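Local coordinates for probable outer membrane protein (Pseudomonas aeruginosa, PDB 3DWO) that forms an outer-membrane beta barrel of the FadL family that probably carries long-chain fatty acids or other hydrophobic compounds across the membrane, at residues P330-V341 and V357-T368. Sequence-based numbering, arbitrary orientation.
Sequences PYTYRNTWTLAV and VAYDQTPTHNAT. With C8E ((hydroxyethyloxy)tri(ethyloxy)octane), chain D; C8E ((hydroxyethyloxy)tri(ethyloxy)octane), chain K.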
loop_
_atom_site.group_PDB
_atom_site.type_symbol
_atom_site.label_atom_id
_atom_site.label_comp_id
_atom_site.label_asym_id
_atom_site.label_seq_id
_atom_site.Cartn_x
_atom_site.Cartn_y
_atom_site.Cartn_z
ATOM N N PRO A 330 4.210 7.419 15.863
ATOM C CA PRO A 330 4.669 6.026 15.887
ATOM C C PRO A 330 3.645 5.068 15.296
ATOM O O PRO A 330 2.445 5.230 15.486
ATOM C CB PRO A 330 4.903 5.763 17.373
ATOM C CG PRO A 330 5.155 7.140 17.942
ATOM C CD PRO A 330 4.118 7.961 17.227
ATOM N N TYR A 331 4.123 4.072 14.566
ATOM C CA TYR A 331 3.240 3.088 13.974
ATOM C C TYR A 331 3.730 1.688 14.298
ATOM O O TYR A 331 2.932 0.760 14.408
ATOM C CB TYR A 331 3.144 3.304 12.463
ATOM C CG TYR A 331 2.172 4.403 12.095
ATOM C CD1 TYR A 331 0.814 4.286 12.399
ATOM C CD2 TYR A 331 2.607 5.568 11.460
ATOM C CE1 TYR A 331 -0.091 5.301 12.080
ATOM C CE2 TYR A 331 1.710 6.594 11.135
ATOM C CZ TYR A 331 0.364 6.453 11.445
ATOM O OH TYR A 331 -0.530 7.452 11.108
ATOM N N THR A 332 5.043 1.555 14.464
ATOM C CA THR A 332 5.682 0.283 14.804
ATOM C C THR A 332 5.066 -0.957 14.154
ATOM O O THR A 332 4.646 -1.885 14.842
ATOM C CB THR A 332 5.693 0.071 16.334
ATOM O OG1 THR A 332 4.365 0.228 16.845
ATOM C CG2 THR A 332 6.601 1.095 17.007
ATOM N N TYR A 333 5.014 -0.964 12.827
ATOM C CA TYR A 333 4.479 -2.098 12.081
ATOM C C TYR A 333 5.276 -3.360 12.395
ATOM O O TYR A 333 6.454 -3.286 12.734
ATOM C CB TYR A 333 4.574 -1.825 10.580
ATOM C CG TYR A 333 3.412 -1.064 9.988
ATOM C CD1 TYR A 333 2.601 -0.242 10.775
ATOM C CD2 TYR A 333 3.134 -1.154 8.629
ATOM C CE1 TYR A 333 1.534 0.467 10.211
ATOM C CE2 TYR A 333 2.080 -0.451 8.058
ATOM C CZ TYR A 333 1.283 0.354 8.850
ATOM O OH TYR A 333 0.224 1.015 8.268
ATOM N N ARG A 334 4.631 -4.512 12.260
ATOM C CA ARG A 334 5.281 -5.794 12.510
ATOM C C ARG A 334 5.585 -6.484 11.181
ATOM O O ARG A 334 4.899 -6.254 10.180
ATOM C CB ARG A 334 4.364 -6.707 13.342
ATOM C CG ARG A 334 3.027 -6.997 12.671
ATOM C CD ARG A 334 2.221 -8.124 13.334
ATOM N NE ARG A 334 0.990 -8.403 12.581
ATOM C CZ ARG A 334 0.138 -9.390 12.853
ATOM N NH1 ARG A 334 0.366 -10.218 13.868
ATOM N NH2 ARG A 334 -0.948 -9.555 12.105
ATOM N N ASN A 335 6.615 -7.326 11.169
ATOM C CA ASN A 335 6.946 -8.067 9.961
ATOM C C ASN A 335 5.744 -8.954 9.683
ATOM O O ASN A 335 4.996 -9.295 10.601
ATOM C CB ASN A 335 8.198 -8.912 10.160
ATOM C CG ASN A 335 9.445 -8.071 10.256
ATOM O OD1 ASN A 335 9.495 -6.958 9.728
ATOM N ND2 ASN A 335 10.469 -8.600 10.914
ATOM N N THR A 336 5.567 -9.355 8.431
ATOM C CA THR A 336 4.397 -10.141 8.092
ATOM C C THR A 336 4.630 -11.336 7.162
ATOM O O THR A 336 5.673 -11.449 6.515
ATOM C CB THR A 336 3.355 -9.219 7.452
ATOM O OG1 THR A 336 2.092 -9.886 7.400
ATOM C CG2 THR A 336 3.781 -8.848 6.047
ATOM N N TRP A 337 3.640 -12.223 7.113
ATOM C CA TRP A 337 3.684 -13.406 6.260
ATOM C C TRP A 337 2.434 -13.426 5.398
ATOM O O TRP A 337 1.377 -12.955 5.812
ATOM C CB TRP A 337 3.708 -14.705 7.084
ATOM C CG TRP A 337 5.039 -15.069 7.673
ATOM C CD1 TRP A 337 5.461 -14.843 8.952
ATOM C CD2 TRP A 337 6.127 -15.712 7.000
ATOM N NE1 TRP A 337 6.746 -15.304 9.118
ATOM C CE2 TRP A 337 7.178 -15.843 7.934
ATOM C CE3 TRP A 337 6.316 -16.190 5.696
ATOM C CZ2 TRP A 337 8.402 -16.430 7.606
ATOM C CZ3 TRP A 337 7.531 -16.772 5.369
ATOM C CH2 TRP A 337 8.561 -16.888 6.321
ATOM N N THR A 338 2.562 -13.971 4.198
ATOM C CA THR A 338 1.435 -14.098 3.295
ATOM C C THR A 338 1.606 -15.447 2.598
ATOM O O THR A 338 2.582 -15.680 1.883
ATOM C CB THR A 338 1.374 -12.904 2.283
ATOM O OG1 THR A 338 0.437 -13.192 1.235
ATOM C CG2 THR A 338 2.725 -12.629 1.701
ATOM N N LEU A 339 0.667 -16.353 2.852
ATOM C CA LEU A 339 0.716 -17.688 2.280
ATOM C C LEU A 339 -0.401 -17.864 1.263
ATOM O O LEU A 339 -1.538 -17.455 1.497
ATOM C CB LEU A 339 0.579 -18.734 3.388
ATOM C CG LEU A 339 1.387 -18.463 4.659
ATOM C CD1 LEU A 339 1.020 -19.482 5.726
ATOM C CD2 LEU A 339 2.871 -18.512 4.350
ATOM N N ALA A 340 -0.070 -18.474 0.132
ATOM C CA ALA A 340 -1.047 -18.691 -0.920
ATOM C C ALA A 340 -0.884 -20.068 -1.541
ATOM O O ALA A 340 0.210 -20.630 -1.573
ATOM C CB ALA A 340 -0.901 -17.621 -1.994
ATOM N N VAL A 341 -1.986 -20.610 -2.031
ATOM C CA VAL A 341 -1.963 -21.902 -2.681
ATOM C C VAL A 341 -3.043 -21.865 -3.742
ATOM O O VAL A 341 -4.145 -21.378 -3.500
ATOM C CB VAL A 341 -2.235 -23.049 -1.685
ATOM C CG1 VAL A 341 -3.574 -22.834 -0.988
ATOM C CG2 VAL A 341 -2.221 -24.379 -2.422
ATOM N N VAL A 357 -6.396 -19.333 -3.104
ATOM C CA VAL A 357 -6.743 -18.645 -1.877
ATOM C C VAL A 357 -5.438 -18.261 -1.192
ATOM O O VAL A 357 -4.408 -18.903 -1.397
ATOM C CB VAL A 357 -7.550 -19.552 -0.928
ATOM C CG1 VAL A 357 -8.853 -19.981 -1.591
ATOM C CG2 VAL A 357 -6.713 -20.766 -0.551
ATOM N N ALA A 358 -5.480 -17.211 -0.381
ATOM C CA ALA A 358 -4.279 -16.774 0.310
ATOM C C ALA A 358 -4.596 -16.171 1.669
ATOM O O ALA A 358 -5.704 -15.700 1.916
ATOM C CB ALA A 358 -3.519 -15.757 -0.558
ATOM N N TYR A 359 -3.617 -16.220 2.560
ATOM C CA TYR A 359 -3.760 -15.648 3.886
ATOM C C TYR A 359 -2.713 -14.552 3.951
ATOM O O TYR A 359 -1.533 -14.801 3.719
ATOM C CB TYR A 359 -3.512 -16.699 4.963
ATOM C CG TYR A 359 -3.263 -16.103 6.325
ATOM C CD1 TYR A 359 -1.994 -16.147 6.901
ATOM C CD2 TYR A 359 -4.279 -15.454 7.020
ATOM C CE1 TYR A 359 -1.739 -15.557 8.132
ATOM C CE2 TYR A 359 -4.035 -14.858 8.260
ATOM C CZ TYR A 359 -2.761 -14.912 8.805
ATOM O OH TYR A 359 -2.499 -14.309 10.016
ATOM N N ASP A 360 -3.150 -13.338 4.263
ATOM C CA ASP A 360 -2.253 -12.196 4.303
ATOM C C ASP A 360 -2.347 -11.427 5.620
ATOM O O ASP A 360 -3.375 -10.825 5.919
ATOM C CB ASP A 360 -2.590 -11.289 3.118
ATOM C CG ASP A 360 -1.549 -10.227 2.874
ATOM O OD1 ASP A 360 -0.341 -10.535 2.943
ATOM O OD2 ASP A 360 -1.947 -9.080 2.591
ATOM N N GLN A 361 -1.267 -11.447 6.401
ATOM C CA GLN A 361 -1.240 -10.758 7.690
ATOM C C GLN A 361 -1.064 -9.257 7.555
ATOM O O GLN A 361 -0.274 -8.789 6.741
ATOM C CB GLN A 361 -0.090 -11.255 8.564
ATOM C CG GLN A 361 -0.147 -12.688 8.993
ATOM C CD GLN A 361 0.980 -13.007 9.948
ATOM O OE1 GLN A 361 2.122 -12.604 9.729
ATOM N NE2 GLN A 361 0.669 -13.735 11.014
ATOM N N THR A 362 -1.786 -8.508 8.382
ATOM C CA THR A 362 -1.668 -7.061 8.370
ATOM C C THR A 362 -0.476 -6.693 9.242
ATOM O O THR A 362 -0.226 -7.339 10.259
ATOM C CB THR A 362 -2.913 -6.390 8.960
ATOM O OG1 THR A 362 -2.735 -4.969 8.942
ATOM C CG2 THR A 362 -3.140 -6.851 10.406
ATOM N N PRO A 363 0.294 -5.668 8.842
ATOM C CA PRO A 363 1.458 -5.238 9.623
ATOM C C PRO A 363 1.054 -4.254 10.723
ATOM O O PRO A 363 1.862 -3.895 11.583
ATOM C CB PRO A 363 2.357 -4.595 8.572
ATOM C CG PRO A 363 1.359 -3.961 7.656
ATOM C CD PRO A 363 0.310 -5.050 7.501
ATOM N N THR A 364 -0.201 -3.814 10.689
ATOM C CA THR A 364 -0.694 -2.875 11.692
ATOM C C THR A 364 -0.955 -3.628 12.990
ATOM O O THR A 364 -1.054 -4.852 12.993
ATOM C CB THR A 364 -2.016 -2.211 11.240
ATOM O OG1 THR A 364 -3.031 -3.215 11.088
ATOM C CG2 THR A 364 -1.826 -1.486 9.895
ATOM N N HIS A 365 -1.028 -2.901 14.100
ATOM C CA HIS A 365 -1.331 -3.524 15.382
ATOM C C HIS A 365 -2.177 -2.568 16.192
ATOM O O HIS A 365 -2.110 -1.349 16.001
ATOM C CB HIS A 365 -0.060 -3.966 16.140
ATOM C CG HIS A 365 0.831 -2.852 16.595
ATOM N ND1 HIS A 365 1.025 -2.556 17.929
ATOM C CD2 HIS A 365 1.657 -2.028 15.906
ATOM C CE1 HIS A 365 1.935 -1.606 18.043
ATOM N NE2 HIS A 365 2.335 -1.268 16.830
ATOM N N ASN A 366 -2.994 -3.152 17.063
ATOM C CA ASN A 366 -3.951 -2.454 17.908
ATOM C C ASN A 366 -3.566 -1.138 18.555
ATOM O O ASN A 366 -4.350 -0.188 18.531
ATOM C CB ASN A 366 -4.455 -3.409 18.997
ATOM C CG ASN A 366 -5.274 -4.548 18.432
ATOM O OD1 ASN A 366 -5.452 -4.656 17.215
ATOM N ND2 ASN A 366 -5.784 -5.409 19.314
ATOM N N ALA A 367 -2.378 -1.079 19.147
ATOM C CA ALA A 367 -1.942 0.133 19.824
ATOM C C ALA A 367 -1.777 1.340 18.911
ATOM O O ALA A 367 -1.973 2.477 19.342
ATOM C CB ALA A 367 -0.632 -0.138 20.572
ATOM N N THR A 368 -1.448 1.101 17.647
ATOM C CA THR A 368 -1.211 2.210 16.722
ATOM C C THR A 368 -2.118 2.339 15.493
ATOM O O THR A 368 -2.090 3.366 14.809
ATOM C CB THR A 368 0.240 2.172 16.204
ATOM O OG1 THR A 368 0.436 0.980 15.428
ATOM C CG2 THR A 368 1.228 2.166 17.366
HETATM C C1 C8E D . -1.897 2.161 10.377
HETATM C C2 C8E D . -1.785 3.462 9.727
HETATM C C3 C8E D . -0.507 3.733 9.083
HETATM C C4 C8E D . -0.628 5.018 8.418
HETATM C C5 C8E D . 0.414 5.113 7.365
HETATM C C6 C8E D . 0.056 6.131 6.395
HETATM C C7 C8E D . 1.367 6.422 5.841
HETATM C C8 C8E D . 1.243 6.631 4.379
HETATM O O9 C8E D . 1.759 7.719 3.625
HETATM C C10 C8E D . 1.324 9.030 3.929
HETATM C C11 C8E D . 2.048 9.929 2.978
HETATM O O12 C8E D . 3.227 10.475 3.594
HETATM C C13 C8E D . 3.210 11.915 3.838
HETATM C C14 C8E D . 2.585 12.635 5.075
HETATM O O15 C8E D . 3.127 13.627 5.998
HETATM C C16 C8E D . 3.758 13.017 7.142
HETATM C C17 C8E D . 2.824 12.784 8.345
HETATM O O18 C8E D . 1.544 13.434 8.494
HETATM C C19 C8E D . 1.616 14.695 9.211
HETATM C C20 C8E D . 0.781 14.995 10.511
HETATM O O21 C8E D . -0.487 15.658 10.388
HETATM C C1 C8E K . 1.307 -17.549 10.838
HETATM C C2 C8E K . 2.134 -18.078 9.761
HETATM C C3 C8E K . 3.450 -18.557 10.182
HETATM C C4 C8E K . 4.334 -18.438 9.036
HETATM C C5 C8E K . 5.099 -19.699 8.872
HETATM C C6 C8E K . 5.070 -20.122 7.482
HETATM C C7 C8E K . 6.483 -20.378 7.267
HETATM C C8 C8E K . 6.694 -20.724 5.850
#
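The ring of Tyr-333 overlaps Pro-363, with CD2 3.5 Å from Pro-363 CG and the proline's carbonyl carbon off-centre over one ring face. This packing sits where an antiparallel beta hairpin of the FadL-type barrel gives way to irregular chain, at the start of strand 336-346 and the end of strand 351-360. The side chain of Pro-363 also touches Trp-311. In the regular part, Leu-339 pairs with Tyr-359 and Val-341 with Val-357 through reciprocal backbone hydrogen bonds, while Ala-340 CB meets Ala-358 CB at 3.5 Å on the sheet face that also carries Thr-338 and Asp-360. Beyond that pair, side chains supplement sparser backbone bonds, Gln-361 N to Trp-337 O and Arg-334 N to Pro-363 O. Gln-361, extended beyond CG (chi2 -175°), runs beside Trp-337, and its OE1 accepts a 3.0 Å bond from Trp-337 N; a detergent tail lies over one indole face, toward the rim. Arg-334 grips Thr-362 O side-on, NE to O 2.8 Å and NH2 to O 3.0 Å; with the oxygen in the guanidinium plane, the two bonds fix that group's rotation. Another detergent tail lies toward the rim of one face of Tyr-331, whose hydroxyl is held by Asp-370 and Arg-372. Farther on, Thr-332 OG1 and His-365 NE2 share a 2.5 Å hydrogen bond in the imidazole plane, and Thr-368 OG1 donates to Tyr-331 O over 2.7 Å, tilted 28° from the carbonyl plane.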